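Local coordinates for chymotrypsin-like serine protease (Equine arteritis virus, PDB 1MBM), which probably cleaves the viral replicase polyprotein as a chymotrypsin-like serine proteinase, the nsp4 proteinase of this arterivirus, at residues A[24-29]-A[72-77]. Residues are numbered along the deposited sequence; the frame is centred on the assembly and turned at random.
Sequences NEVVVL and GNWPQL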
ATOM      1  N   ASN A  24       7.955   3.790  22.110  1.00  9.71           N
ATOM      2  CA  ASN A  24       9.366   4.148  22.285  1.00 13.16           C
ATOM      3  C   ASN A  24      10.340   3.473  21.315  1.00 13.81           C
ATOM      4  O   ASN A  24      11.555   3.497  21.517  1.00 16.35           O
ATOM      5  CB  ASN A  24       9.814   3.942  23.736  1.00 17.39           C
ATOM      6  CG  ASN A  24      10.929   4.877  24.135  1.00 21.26           C
ATOM      7  OD1 ASN A  24      10.763   6.097  24.116  1.00 27.67           O
ATOM      8  ND2 ASN A  24      12.079   4.314  24.492  1.00 25.31           N
ATOM      9  N   GLU A  25       9.812   2.845  20.274  1.00  9.85           N
ATOM     10  CA  GLU A  25      10.678   2.271  19.258  1.00 13.31           C
ATOM     11  C   GLU A  25      10.331   2.904  17.919  1.00 10.81           C
ATOM     12  O   GLU A  25       9.238   3.459  17.742  1.00  9.02           O
ATOM     13  CB  GLU A  25      10.584   0.736  19.227  1.00 13.65           C
ATOM     14  CG  GLU A  25       9.434   0.164  18.415  1.00 23.66           C
ATOM     15  CD  GLU A  25       9.103  -1.270  18.801  1.00 31.46           C
ATOM     16  OE1 GLU A  25      10.043  -2.035  19.131  1.00 32.11           O
ATOM     17  OE2 GLU A  25       7.904  -1.632  18.777  1.00 25.79           O
ATOM     18  N   VAL A  26      11.290   2.869  16.999  1.00 10.44           N
ATOM     19  CA  VAL A  26      11.094   3.395  15.658  1.00  5.59           C
ATOM     20  C   VAL A  26      10.882   2.193  14.754  1.00  7.04           C
ATOM     21  O   VAL A  26      11.692   1.265  14.750  1.00  5.64           O
ATOM     22  CB  VAL A  26      12.301   4.242  15.220  1.00  6.53           C
ATOM     23  CG1 VAL A  26      12.247   4.543  13.730  1.00  9.38           C
ATOM     24  CG2 VAL A  26      12.349   5.529  16.032  1.00  3.86           C
ATOM     25  N   VAL A  27       9.770   2.186  14.023  1.00  4.75           N
ATOM     26  CA  VAL A  27       9.395   1.038  13.210  1.00  7.59           C
ATOM     27  C   VAL A  27       9.523   1.323  11.720  1.00  7.72           C
ATOM     28  O   VAL A  27       9.072   2.362  11.235  1.00  9.02           O
ATOM     29  CB  VAL A  27       7.946   0.608  13.505  1.00  8.11           C
ATOM     30  CG1 VAL A  27       7.590  -0.665  12.736  1.00 10.88           C
ATOM     31  CG2 VAL A  27       7.754   0.400  14.995  1.00  9.13           C
ATOM     32  N   VAL A  28      10.129   0.392  10.997  1.00  6.76           N
ATOM     33  CA  VAL A  28      10.312   0.537   9.557  1.00  7.49           C
ATOM     34  C   VAL A  28       9.605  -0.600   8.815  1.00  5.51           C
ATOM     35  O   VAL A  28       9.929  -1.760   9.011  1.00  5.70           O
ATOM     36  CB  VAL A  28      11.824   0.547   9.201  1.00  9.25           C
ATOM     37  CG1 VAL A  28      12.040   0.636   7.676  1.00  7.33           C
ATOM     38  CG2 VAL A  28      12.547   1.689   9.934  1.00  6.56           C
ATOM     39  N   LEU A  29       8.666  -0.266   7.943  1.00  5.20           N
ATOM     40  CA  LEU A  29       7.943  -1.275   7.154  1.00  7.75           C
ATOM     41  C   LEU A  29       8.333  -1.266   5.684  1.00  8.32           C
ATOM     42  O   LEU A  29       8.591  -0.210   5.120  1.00  9.62           O
ATOM     43  CB  LEU A  29       6.442  -1.033   7.218  1.00  7.57           C
ATOM     44  CG  LEU A  29       5.831  -0.861   8.600  1.00  8.74           C
ATOM     45  CD1 LEU A  29       4.331  -0.565   8.469  1.00  7.87           C
ATOM     46  CD2 LEU A  29       6.093  -2.093   9.467  1.00  7.27           C
ATOM     47  N   GLY A  72      13.675  11.667  14.293  1.00 16.68           N
ATOM     48  CA  GLY A  72      12.655  12.341  13.519  1.00 17.60           C
ATOM     49  C   GLY A  72      11.301  12.221  14.176  1.00 16.95           C
ATOM     50  O   GLY A  72      11.079  11.356  15.026  1.00 17.47           O
ATOM     51  N   ASN A  73      10.388  13.096  13.784  1.00 16.61           N
ATOM     52  CA  ASN A  73       9.045  13.065  14.335  1.00 15.87           C
ATOM     53  C   ASN A  73       8.161  12.143  13.506  1.00 15.56           C
ATOM     54  O   ASN A  73       7.266  12.597  12.783  1.00 16.26           O
ATOM     55  CB  ASN A  73       8.457  14.472  14.388  1.00 17.30           C
ATOM     56  CG  ASN A  73       7.325  14.580  15.378  1.00 21.03           C
ATOM     57  OD1 ASN A  73       7.287  13.855  16.373  1.00 20.97           O
ATOM     58  ND2 ASN A  73       6.392  15.487  15.112  1.00 29.50           N
ATOM     59  N   TRP A  74       8.421  10.844  13.609  1.00  9.92           N
ATOM     60  CA  TRP A  74       7.677   9.866  12.835  1.00 10.28           C
ATOM     61  C   TRP A  74       6.263   9.698  13.388  1.00 10.26           C
ATOM     62  O   TRP A  74       6.072   9.662  14.603  1.00 10.63           O
ATOM     63  CB  TRP A  74       8.419   8.523  12.822  1.00  7.58           C
ATOM     64  CG  TRP A  74       9.899   8.646  12.562  1.00  7.05           C
ATOM     65  CD1 TRP A  74      10.914   8.285  13.407  1.00  4.74           C
ATOM     66  CD2 TRP A  74      10.527   9.165  11.383  1.00  6.80           C
ATOM     67  NE1 TRP A  74      12.132   8.539  12.820  1.00  6.47           N
ATOM     68  CE2 TRP A  74      11.924   9.079  11.578  1.00  9.38           C
ATOM     69  CE3 TRP A  74      10.054   9.682  10.172  1.00  5.78           C
ATOM     70  CZ2 TRP A  74      12.843   9.494  10.613  1.00  8.48           C
ATOM     71  CZ3 TRP A  74      10.966  10.093   9.222  1.00  4.78           C
ATOM     72  CH2 TRP A  74      12.347  10.002   9.450  1.00 10.36           C
ATOM     73  N   PRO A  75       5.279   9.611  12.494  1.00 10.46           N
ATOM     74  CA  PRO A  75       3.873   9.460  12.893  1.00 11.67           C
ATOM     75  C   PRO A  75       3.653   8.156  13.650  1.00  9.85           C
ATOM     76  O   PRO A  75       4.367   7.177  13.411  1.00  8.19           O
ATOM     77  CB  PRO A  75       3.132   9.432  11.551  1.00 11.81           C
ATOM     78  CG  PRO A  75       4.191   9.020  10.561  1.00 14.07           C
ATOM     79  CD  PRO A  75       5.431   9.702  11.030  1.00 11.26           C
ATOM     80  N   GLN A  76       2.700   8.161  14.575  1.00  8.92           N
ATOM     81  CA  GLN A  76       2.396   6.977  15.363  1.00  9.89           C
ATOM     82  C   GLN A  76       1.910   5.851  14.464  1.00  9.68           C
ATOM     83  O   GLN A  76       1.138   6.079  13.537  1.00  8.94           O
ATOM     84  CB  GLN A  76       1.336   7.299  16.416  1.00 14.21           C
ATOM     85  CG  GLN A  76       1.318   6.328  17.580  1.00 20.59           C
ATOM     86  CD  GLN A  76       2.456   6.567  18.549  1.00 19.75           C
ATOM     87  OE1 GLN A  76       3.060   7.639  18.545  1.00 21.17           O
ATOM     88  NE2 GLN A  76       2.746   5.576  19.389  1.00 24.41           N
ATOM     89  N   LEU A  77       2.380   4.638  14.724  1.00  8.24           N
ATOM     90  CA  LEU A  77       1.970   3.486  13.926  1.00 10.00           C
ATOM     91  C   LEU A  77       0.677   2.881  14.443  1.00 10.48           C
ATOM     92  O   LEU A  77       0.622   2.448  15.590  1.00  9.42           O
ATOM     93  CB  LEU A  77       3.058   2.405  13.944  1.00  9.34           C
ATOM     94  CG  LEU A  77       2.792   1.140  13.118  1.00 14.07           C
ATOM     95  CD1 LEU A  77       2.507   1.488  11.667  1.00  9.62           C
ATOM     96  CD2 LEU A  77       3.958   0.162  13.192  1.00 14.44           C
TER
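Leu77 meets Val27 and Leu29, and Trp74 meets Val26, so that 72-77 touches both sides of strand 25-31 in the N-terminal six-stranded antiparallel barrel of the chymotrypsin-like fold. The loop containing 72-77 connects this barrel to the second sheet, which begins with strand 85-91. The short segments run 64° apart, and no hydrogen bond joins them.

Leu77 divides its two methyls between Val27 and Leu29. Its bond to CB already points toward 24-29, and with CG anti to the backbone N (chi1 -178°) the chain extends; CD2 then sits 3.8 Å from Val27 CG1 and 4.0 Å from Val27 CB, the two side chains crossing at about a right angle. The other methyl, Leu77 CD1, approaches Leu29 CD1 at 4.2 Å, a methyl-to-methyl contact. Val27 and Leu29 are two residues apart and share this strand side, where Glu62 of strand 60-65 also touches both.

On the other side, Val26 presents both methyls to the five-membered part of the Trp74 indole: CG1 is 4.0 Å and CG2 4.1 Å from Trp74 CD1. The approach is oblique to the ring. Trp74 has CG beside its backbone N (chi1 -45°), and its ring folds back over its own loop, with Gly72 CA 3.8 Å above one face, offset toward the rim. Its NE1 donates a hydrogen bond to Leu70 O, which would help fix the ring's rotation, while Val19 of strand 14-22 touches both Trp74 and Val26.

The close approaches are between apolar side chains, apart from Val26 CG1 beside Trp74 NE1. Cohesion with strand 25-31 therefore probably rests on dispersion and exclusion of water, whereas polar ties, Trp74 O to Thr21 OG1 and the Pro75 backbone to Thr21, join the loop to neighbouring strand 14-22.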